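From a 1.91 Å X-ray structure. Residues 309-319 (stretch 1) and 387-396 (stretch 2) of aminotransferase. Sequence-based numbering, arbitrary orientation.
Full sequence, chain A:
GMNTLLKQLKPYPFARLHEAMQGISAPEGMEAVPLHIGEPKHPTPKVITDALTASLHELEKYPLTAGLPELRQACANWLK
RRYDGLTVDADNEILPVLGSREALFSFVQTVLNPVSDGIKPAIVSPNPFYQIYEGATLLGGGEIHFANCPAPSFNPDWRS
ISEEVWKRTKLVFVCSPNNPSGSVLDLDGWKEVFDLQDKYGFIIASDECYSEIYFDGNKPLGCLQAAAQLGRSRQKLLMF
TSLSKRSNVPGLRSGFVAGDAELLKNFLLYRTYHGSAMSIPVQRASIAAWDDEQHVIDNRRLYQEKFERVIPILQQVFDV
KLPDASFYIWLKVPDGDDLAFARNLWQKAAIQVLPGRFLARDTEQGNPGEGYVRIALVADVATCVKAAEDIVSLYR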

# COMPACT_ATOMS: atom_id res chain seq x y z
N ARG A 309 -28.02 13.30 -23.31
CA ARG A 309 -28.59 12.60 -24.46
C ARG A 309 -29.22 11.26 -24.08
O ARG A 309 -30.28 10.91 -24.60
CB ARG A 309 -27.51 12.42 -25.52
CG ARG A 309 -26.94 13.75 -26.00
CD ARG A 309 -25.91 13.60 -27.11
NE ARG A 309 -26.48 12.99 -28.31
CZ ARG A 309 -25.77 12.51 -29.34
NH1 ARG A 309 -24.44 12.60 -29.36
NH2 ARG A 309 -26.41 11.95 -30.36
N VAL A 310 -28.60 10.54 -23.15
CA VAL A 310 -29.06 9.21 -22.76
C VAL A 310 -30.35 9.22 -21.92
O VAL A 310 -31.24 8.40 -22.13
CB VAL A 310 -27.94 8.42 -22.00
CG1 VAL A 310 -28.49 7.16 -21.37
CG2 VAL A 310 -26.79 8.10 -22.93
N ILE A 311 -30.44 10.12 -20.93
CA ILE A 311 -31.58 10.10 -20.02
C ILE A 311 -32.91 10.25 -20.78
O ILE A 311 -33.82 9.43 -20.59
CB ILE A 311 -31.45 11.13 -18.87
CG1 ILE A 311 -30.35 10.70 -17.90
CG2 ILE A 311 -32.79 11.30 -18.14
CD1 ILE A 311 -30.63 9.42 -17.12
N PRO A 312 -33.03 11.27 -21.65
CA PRO A 312 -34.30 11.40 -22.39
C PRO A 312 -34.60 10.22 -23.32
O PRO A 312 -35.78 9.93 -23.56
CB PRO A 312 -34.16 12.71 -23.19
CG PRO A 312 -32.80 13.22 -22.94
CD PRO A 312 -32.06 12.34 -21.99
N ILE A 313 -33.57 9.54 -23.83
CA ILE A 313 -33.81 8.35 -24.66
C ILE A 313 -34.42 7.25 -23.78
O ILE A 313 -35.47 6.70 -24.11
CB ILE A 313 -32.53 7.85 -25.37
CG1 ILE A 313 -32.05 8.88 -26.40
CG2 ILE A 313 -32.78 6.53 -26.10
CD1 ILE A 313 -30.69 8.57 -26.99
N LEU A 314 -33.79 6.97 -22.64
CA LEU A 314 -34.28 5.92 -21.76
C LEU A 314 -35.68 6.23 -21.20
O LEU A 314 -36.49 5.33 -20.99
CB LEU A 314 -33.30 5.68 -20.59
CG LEU A 314 -31.94 5.07 -20.95
CD1 LEU A 314 -31.05 5.01 -19.69
CD2 LEU A 314 -32.10 3.68 -21.62
N GLN A 315 -35.95 7.51 -20.98
CA GLN A 315 -37.25 7.92 -20.43
C GLN A 315 -38.44 7.61 -21.35
O GLN A 315 -39.58 7.71 -20.92
CB GLN A 315 -37.24 9.41 -20.06
CG GLN A 315 -36.51 9.71 -18.76
CD GLN A 315 -36.34 11.19 -18.51
OE1 GLN A 315 -36.33 12.00 -19.44
NE2 GLN A 315 -36.21 11.56 -17.24
N GLN A 316 -38.18 7.23 -22.59
CA GLN A 316 -39.24 6.79 -23.49
C GLN A 316 -39.92 5.53 -22.99
O GLN A 316 -41.08 5.32 -23.29
CB GLN A 316 -38.69 6.52 -24.89
CG GLN A 316 -38.23 7.76 -25.64
CD GLN A 316 -37.51 7.40 -26.92
OE1 GLN A 316 -38.07 7.53 -28.00
NE2 GLN A 316 -36.29 6.92 -26.81
N VAL A 317 -39.20 4.70 -22.24
CA VAL A 317 -39.71 3.39 -21.79
C VAL A 317 -39.56 3.19 -20.28
O VAL A 317 -40.41 2.55 -19.66
CB VAL A 317 -39.00 2.26 -22.58
CG1 VAL A 317 -39.18 0.91 -21.92
CG2 VAL A 317 -39.52 2.22 -24.03
N PHE A 318 -38.51 3.75 -19.68
CA PHE A 318 -38.18 3.49 -18.28
C PHE A 318 -38.50 4.64 -17.35
O PHE A 318 -38.54 5.80 -17.76
CB PHE A 318 -36.69 3.16 -18.16
CG PHE A 318 -36.28 1.98 -18.97
CD1 PHE A 318 -36.55 0.69 -18.52
CD2 PHE A 318 -35.66 2.14 -20.20
CE1 PHE A 318 -36.20 -0.41 -19.28
CE2 PHE A 318 -35.30 1.04 -20.96
CZ PHE A 318 -35.58 -0.23 -20.51
N ASP A 319 -38.70 4.30 -16.08
CA ASP A 319 -38.90 5.26 -15.03
C ASP A 319 -37.52 5.61 -14.50
O ASP A 319 -36.96 4.88 -13.68
CB ASP A 319 -39.77 4.66 -13.93
CG ASP A 319 -40.07 5.63 -12.79
OD1 ASP A 319 -39.73 6.83 -12.90
OD2 ASP A 319 -40.64 5.17 -11.78
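Stretch 2 387-396: AAEDIVSLYR

Stretch 2 continues a helix that begins earlier in the chain and runs alongside the helix of stretch 1 in the same direction; the two axes differ by only 8° and approach to 9.0 Å. The helices are closest in register at Val310 and Ala388, whose CA atoms lie 6.1 Å apart. The helical repeat puts Ala388, Ile391 and Val392 on the face that points toward stretch 1, with Tyr395 following near the chain end.

The methyl of Ala388 touches three neighbours: its CB lies 4.0 Å from Val310 CG1, 3.8 Å from Ile313 CG2 and 4.1 Å from Leu314 CD2. Ile313, in the m,t rotamer, brings CG2 to 3.8 Å from Glu389 N, so this branch rests directly on the backbone of the opposing helix. Val392 adopts t (chi1 163°), which spreads its methyls over different partners: CG2 lies 4.1 Å from Ile313 CG2 and 4.2 Å from Leu314 CD2, while CG1 meets Val317 CG2 at 3.7 Å. Val317 is likewise t, and its other methyl, CG1, lies 3.8 Å from Tyr395 CB.

Past the helix, Phe318 starts sideways, but its m rotamer carries the ring to stretch 2, where CE2 is 3.8 Å from Ile391 CG2 and CZ is 3.8 Å from Tyr395 CB. Tyr395, also m, offers its CB to this contact while the end of its side chain leads away, its hydroxyl hydrogen-bonded elsewhere in the structure.

At the exposed margin, the CA-to-CB bond of Arg396 points away, yet its m,m,t side chain returns so that NH2 donates a hydrogen bond to Gln316 OE1 (3.0 Å), which lies near the guanidinium plane. The Gln316 amide is held from both ends, since NE2 donates to Ile313 O at 2.8 Å.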

# COMPACT_ATOMS: atom_id res chain seq x y z
N ALA A 387 -26.31 2.53 -27.41
CA ALA A 387 -26.71 1.55 -26.40
C ALA A 387 -28.10 1.88 -25.84
O ALA A 387 -28.96 1.00 -25.73
CB ALA A 387 -25.67 1.48 -25.28
N ALA A 388 -28.34 3.16 -25.52
CA ALA A 388 -29.62 3.57 -24.94
C ALA A 388 -30.77 3.30 -25.92
O ALA A 388 -31.81 2.77 -25.55
CB ALA A 388 -29.59 5.06 -24.55
N GLU A 389 -30.55 3.65 -27.18
CA GLU A 389 -31.51 3.38 -28.25
C GLU A 389 -31.81 1.89 -28.41
O GLU A 389 -32.95 1.49 -28.53
CB GLU A 389 -31.01 3.96 -29.57
CG GLU A 389 -31.06 5.48 -29.61
CD GLU A 389 -30.33 6.07 -30.80
OE1 GLU A 389 -29.61 5.32 -31.51
OE2 GLU A 389 -30.46 7.30 -31.03
N ASP A 390 -30.76 1.07 -28.38
CA ASP A 390 -30.92 -0.37 -28.52
C ASP A 390 -31.65 -0.97 -27.32
O ASP A 390 -32.50 -1.84 -27.50
CB ASP A 390 -29.55 -1.05 -28.74
CG ASP A 390 -28.92 -0.68 -30.10
OD1 ASP A 390 -29.64 -0.19 -30.99
OD2 ASP A 390 -27.70 -0.88 -30.27
N ILE A 391 -31.34 -0.50 -26.11
CA ILE A 391 -32.04 -0.98 -24.92
C ILE A 391 -33.55 -0.67 -25.02
O ILE A 391 -34.40 -1.53 -24.80
CB ILE A 391 -31.43 -0.41 -23.61
CG1 ILE A 391 -30.01 -0.95 -23.39
CG2 ILE A 391 -32.30 -0.76 -22.39
CD1 ILE A 391 -29.16 -0.18 -22.37
N VAL A 392 -33.88 0.58 -25.38
CA VAL A 392 -35.27 1.02 -25.49
C VAL A 392 -36.06 0.18 -26.49
O VAL A 392 -37.20 -0.22 -26.20
CB VAL A 392 -35.37 2.54 -25.84
CG1 VAL A 392 -36.77 2.90 -26.37
CG2 VAL A 392 -35.01 3.39 -24.62
N SER A 393 -35.48 -0.12 -27.65
CA SER A 393 -36.23 -0.87 -28.66
C SER A 393 -36.51 -2.31 -28.22
O SER A 393 -37.50 -2.90 -28.65
CB SER A 393 -35.56 -0.84 -30.04
OG SER A 393 -34.26 -1.38 -29.98
N LEU A 394 -35.67 -2.88 -27.35
CA LEU A 394 -35.93 -4.21 -26.79
C LEU A 394 -37.02 -4.21 -25.71
O LEU A 394 -37.60 -5.27 -25.42
CB LEU A 394 -34.66 -4.80 -26.19
CG LEU A 394 -33.51 -5.13 -27.14
CD1 LEU A 394 -32.22 -5.39 -26.34
CD2 LEU A 394 -33.87 -6.31 -28.05
N TYR A 395 -37.31 -3.04 -25.14
CA TYR A 395 -38.31 -2.92 -24.07
C TYR A 395 -39.51 -2.05 -24.45
O TYR A 395 -40.28 -1.64 -23.60
CB TYR A 395 -37.62 -2.50 -22.74
CG TYR A 395 -36.83 -3.67 -22.23
CD1 TYR A 395 -35.52 -3.90 -22.66
CD2 TYR A 395 -37.44 -4.64 -21.43
CE1 TYR A 395 -34.82 -5.03 -22.25
CE2 TYR A 395 -36.75 -5.76 -21.01
CZ TYR A 395 -35.46 -5.97 -21.44
OH TYR A 395 -34.79 -7.10 -21.04
N ARG A 396 -39.68 -1.80 -25.75
CA ARG A 396 -40.85 -1.07 -26.27
C ARG A 396 -42.13 -1.79 -25.91
O ARG A 396 -42.19 -3.02 -25.93
CB ARG A 396 -40.80 -0.97 -27.80
CG ARG A 396 -39.93 0.13 -28.34
CD ARG A 396 -40.60 1.48 -28.22
NE ARG A 396 -39.72 2.56 -28.65
CZ ARG A 396 -39.86 3.84 -28.30
NH1 ARG A 396 -40.85 4.23 -27.51
NH2 ARG A 396 -38.99 4.74 -28.75
OXT ARG A 396 -43.14 -1.13 -25.63